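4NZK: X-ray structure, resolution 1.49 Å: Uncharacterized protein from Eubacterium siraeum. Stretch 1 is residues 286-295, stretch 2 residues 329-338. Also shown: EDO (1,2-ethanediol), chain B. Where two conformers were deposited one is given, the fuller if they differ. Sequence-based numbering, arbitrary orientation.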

# COMPACT_ATOMS: atom_id res chain seq x y z
N PHE A 286 -4.38 -6.95 4.72
CA PHE A 286 -3.07 -7.52 4.93
C PHE A 286 -2.17 -6.89 3.91
O PHE A 286 -2.34 -7.06 2.72
CB PHE A 286 -3.09 -9.03 4.77
CG PHE A 286 -3.82 -9.73 5.89
CD1 PHE A 286 -3.34 -9.70 7.18
CD2 PHE A 286 -4.98 -10.44 5.62
CE1 PHE A 286 -4.01 -10.35 8.19
CE2 PHE A 286 -5.67 -11.07 6.64
CZ PHE A 286 -5.17 -11.02 7.91
N LYS A 287 -1.20 -6.12 4.39
CA LYS A 287 -0.45 -5.25 3.50
C LYS A 287 1.04 -5.20 3.78
O LYS A 287 1.52 -5.72 4.78
CB LYS A 287 -1.07 -3.83 3.61
CG LYS A 287 -1.27 -3.25 5.02
CD LYS A 287 0.02 -2.80 5.65
CE LYS A 287 -0.17 -2.18 7.02
NZ LYS A 287 1.15 -1.67 7.49
N ASP A 288 1.74 -4.61 2.83
CA ASP A 288 3.08 -4.07 3.05
C ASP A 288 2.90 -2.54 3.18
O ASP A 288 1.77 -2.04 3.22
CB ASP A 288 4.05 -4.46 1.94
CG ASP A 288 3.84 -3.64 0.64
OD1 ASP A 288 2.88 -2.83 0.55
OD2 ASP A 288 4.67 -3.81 -0.33
N SER A 289 3.97 -1.78 3.24
CA SER A 289 3.81 -0.38 3.54
C SER A 289 3.05 0.45 2.49
O SER A 289 2.51 1.51 2.83
CB SER A 289 5.14 0.29 3.88
OG SER A 289 6.05 0.22 2.81
N TYR A 290 2.92 -0.05 1.24
CA TYR A 290 2.09 0.67 0.26
C TYR A 290 0.65 0.75 0.75
O TYR A 290 -0.07 1.73 0.52
CB TYR A 290 2.12 -0.04 -1.11
CG TYR A 290 3.02 0.60 -2.10
CD1 TYR A 290 4.38 0.69 -1.88
CD2 TYR A 290 2.52 1.16 -3.26
CE1 TYR A 290 5.21 1.33 -2.78
CE2 TYR A 290 3.34 1.81 -4.15
CZ TYR A 290 4.68 1.90 -3.91
OH TYR A 290 5.46 2.56 -4.82
N GLY A 291 0.20 -0.30 1.42
CA GLY A 291 -1.16 -0.32 1.90
C GLY A 291 -1.54 0.73 2.90
O GLY A 291 -2.71 1.10 3.01
N ASN A 292 -0.54 1.26 3.61
CA ASN A 292 -0.80 2.24 4.65
C ASN A 292 -1.60 3.41 4.12
O ASN A 292 -2.53 3.89 4.78
CB ASN A 292 0.52 2.75 5.23
CG ASN A 292 1.35 1.65 5.92
OD1 ASN A 292 1.09 0.46 5.81
ND2 ASN A 292 2.41 2.07 6.60
N ALA A 293 -1.22 3.88 2.93
CA ALA A 293 -1.85 5.07 2.34
C ALA A 293 -3.23 4.82 1.77
O ALA A 293 -3.94 5.77 1.45
CB ALA A 293 -0.95 5.71 1.29
N GLU A 294 -3.60 3.56 1.61
CA GLU A 294 -4.95 3.22 1.14
C GLU A 294 -5.98 3.39 2.24
O GLU A 294 -7.12 3.69 1.97
CB GLU A 294 -5.04 1.78 0.64
CG GLU A 294 -4.12 1.47 -0.54
CD GLU A 294 -4.14 0.00 -0.99
OE1 GLU A 294 -5.18 -0.66 -0.83
OE2 GLU A 294 -3.09 -0.48 -1.53
N VAL A 295 -5.56 3.21 3.49
CA VAL A 295 -6.51 3.11 4.61
C VAL A 295 -7.45 4.29 4.76
O VAL A 295 -8.67 4.08 4.93
CB VAL A 295 -5.78 2.77 5.94
CG1 VAL A 295 -6.74 2.78 7.11
CG2 VAL A 295 -5.12 1.39 5.82
N VAL A 329 -11.54 -9.41 2.78
CA VAL A 329 -10.09 -9.35 3.07
C VAL A 329 -9.41 -8.81 1.83
O VAL A 329 -9.65 -9.32 0.73
CB VAL A 329 -9.53 -10.75 3.41
CG1 VAL A 329 -8.02 -10.66 3.66
CG2 VAL A 329 -10.23 -11.30 4.65
N LEU A 330 -8.53 -7.82 2.01
CA LEU A 330 -7.73 -7.30 0.94
C LEU A 330 -6.25 -7.54 1.23
O LEU A 330 -5.74 -7.10 2.24
CB LEU A 330 -7.99 -5.80 0.79
CG LEU A 330 -7.10 -5.08 -0.20
CD1 LEU A 330 -7.31 -5.58 -1.62
CD2 LEU A 330 -7.37 -3.58 -0.13
N PHE A 331 -5.59 -8.21 0.29
CA PHE A 331 -4.14 -8.31 0.26
C PHE A 331 -3.66 -7.27 -0.75
O PHE A 331 -4.08 -7.27 -1.94
CB PHE A 331 -3.70 -9.68 -0.24
CG PHE A 331 -3.87 -10.76 0.77
CD1 PHE A 331 -5.07 -11.43 0.88
CD2 PHE A 331 -2.86 -11.07 1.65
CE1 PHE A 331 -5.23 -12.45 1.82
CE2 PHE A 331 -3.01 -12.06 2.60
CZ PHE A 331 -4.21 -12.74 2.69
N THR A 332 -2.82 -6.35 -0.27
CA THR A 332 -2.34 -5.30 -1.13
C THR A 332 -0.91 -4.95 -0.78
O THR A 332 -0.56 -4.81 0.38
CB THR A 332 -3.29 -4.09 -1.10
OG1 THR A 332 -2.86 -3.12 -2.08
CG2 THR A 332 -3.38 -3.44 0.25
N MSE A 333 -0.10 -4.82 -1.82
CA MSE A 333 1.32 -4.57 -1.66
C MSE A 333 1.93 -4.25 -2.99
O MSE A 333 1.29 -4.43 -4.03
CB MSE A 333 2.02 -5.79 -1.07
CG MSE A 333 1.77 -7.13 -1.78
SE MSE A 333 2.62 -8.45 -0.55
CE MSE A 333 0.85 -8.51 0.31
N CYS A 334 3.16 -3.76 -2.98
CA CYS A 334 3.84 -3.50 -4.23
C CYS A 334 4.41 -4.80 -4.80
O CYS A 334 4.54 -5.82 -4.13
CB CYS A 334 4.93 -2.44 -4.07
SG CYS A 334 6.41 -3.08 -3.25
N THR A 335 4.79 -4.74 -6.06
CA THR A 335 5.29 -5.90 -6.77
C THR A 335 6.52 -6.50 -6.10
O THR A 335 6.63 -7.70 -5.99
CB THR A 335 5.61 -5.57 -8.22
OG1 THR A 335 6.24 -4.28 -8.27
CG2 THR A 335 4.33 -5.60 -9.08
N PHE A 336 7.45 -5.66 -5.67
CA PHE A 336 8.65 -6.18 -5.04
C PHE A 336 8.31 -7.06 -3.82
O PHE A 336 8.94 -8.06 -3.55
CB PHE A 336 9.53 -5.04 -4.57
CG PHE A 336 10.20 -4.25 -5.65
CD1 PHE A 336 11.46 -4.62 -6.13
CD2 PHE A 336 9.63 -3.09 -6.13
CE1 PHE A 336 12.11 -3.86 -7.10
CE2 PHE A 336 10.28 -2.33 -7.09
CZ PHE A 336 11.53 -2.70 -7.56
N SER A 337 7.30 -6.65 -3.07
CA SER A 337 6.88 -7.43 -1.90
C SER A 337 6.22 -8.74 -2.32
O SER A 337 6.52 -9.79 -1.76
CB SER A 337 5.91 -6.66 -1.03
OG SER A 337 6.53 -5.62 -0.37
N ALA A 338 5.32 -8.68 -3.32
CA ALA A 338 4.59 -9.87 -3.71
C ALA A 338 5.48 -10.92 -4.34
O ALA A 338 5.22 -12.10 -4.17
CB ALA A 338 3.49 -9.51 -4.68
C1 EDO B . -0.48 -0.26 10.68
O1 EDO B . 0.22 0.20 9.54
C2 EDO B . -0.67 -1.79 10.69
O2 EDO B . 0.50 -2.45 10.23

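Two parallel strands, 286-287 and 329-334, lie side by side; the chain after the first strand brings Glu 294 back to the second strand, while the helix after the second meets the first stretch through Ser 337, and 546 Å² is buried between the two stretches. The strands are zipped by backbone hydrogen bonds: Phe 286 N gives to Leu 330 O at 2.8 Å, and Thr 332 N gives to Phe 286 O at 3.1 Å, so Phe 286 reaches with both its polar backbone atoms to the residues before and after its partner, Phe 331. One step on, Asp 288 N to Thr 332 O, at 3.4 Å, is weak. Close CA-H...O contacts fill the spaces between these rungs, Phe 331 CA to Phe 286 O at 3.3 Å and Lys 287 CA to Thr 332 O at 3.2 Å.

On the sheet face that carries Phe 286 and Phe 331, the Phe 286 ring is the main bump, and Phe 286 is the residue most covered by the other stretch. Its edge meets Val 329, with Phe 286 CD2 3.6 Å from Val 329 CG1. The same CD2 lies over one face of the Phe 331 ring, whose CE2 comes to 3.7 Å from Phe 286 CB. The two rings pack obliquely, planes at 31° and centroids 5.4 Å apart.

The face of Lys 287 and Thr 332 is shaped differently. Thr 332 CG2 fits into a shallow hollow beside Gly 291, 4.2 Å from Gly 291 CA and 4.1 Å from Lys 287 CB. The missing side chain matters here: an ideal CB on Gly 291 would point toward the other stretch, sit only 3.5 Å from Thr 332 CG2 and clash with Lys 287 CB at 2.4 Å. Glu 294 closes in on the same threonine, Glu 294 OE2 lying 2.7 Å from Thr 332 OG1, while Glu 294 OE1 lies 3.7 Å from Leu 330 CD2. Lys 287 starts on this face but its end leads away from the other strand; Lys 287 NZ gives hydrogen bonds to Asn 292 OD1 at 2.7 Å and to both oxygens of the ethanediol, O1 and O2, each at 2.9 Å.

Where the second strand turns into its helix, Asp 288 is the plug. Its CA-to-CB bond points toward the other stretch, and Asp 288 CG presses to 3.3 Å from CB of Met 333, a selenomethionine. Asp 288 OD2 accepts from Cys 334 N at 3.1 Å and from Ser 337 OG at 2.6 Å, tying together the residue just before the helix and one within its first turn. Asp 288 OD1 accepts from Tyr 290 N at 2.9 Å, so the one carboxylate also braces its own chain as it leaves the strand. Tyr 290 supplies a flat wall for Cys 334: Cys 334 CB sits over one face of the Tyr 290 ring, 4.0 Å from the centroid and 15° off the normal, with Tyr 290 CD1 the nearest ring atom at 3.9 Å from that CB. Cys 334 SG lies more obliquely, 5.0 Å from the Tyr 290 ring centroid, and Cys 334 is covalently bonded to a group elsewhere in the structure.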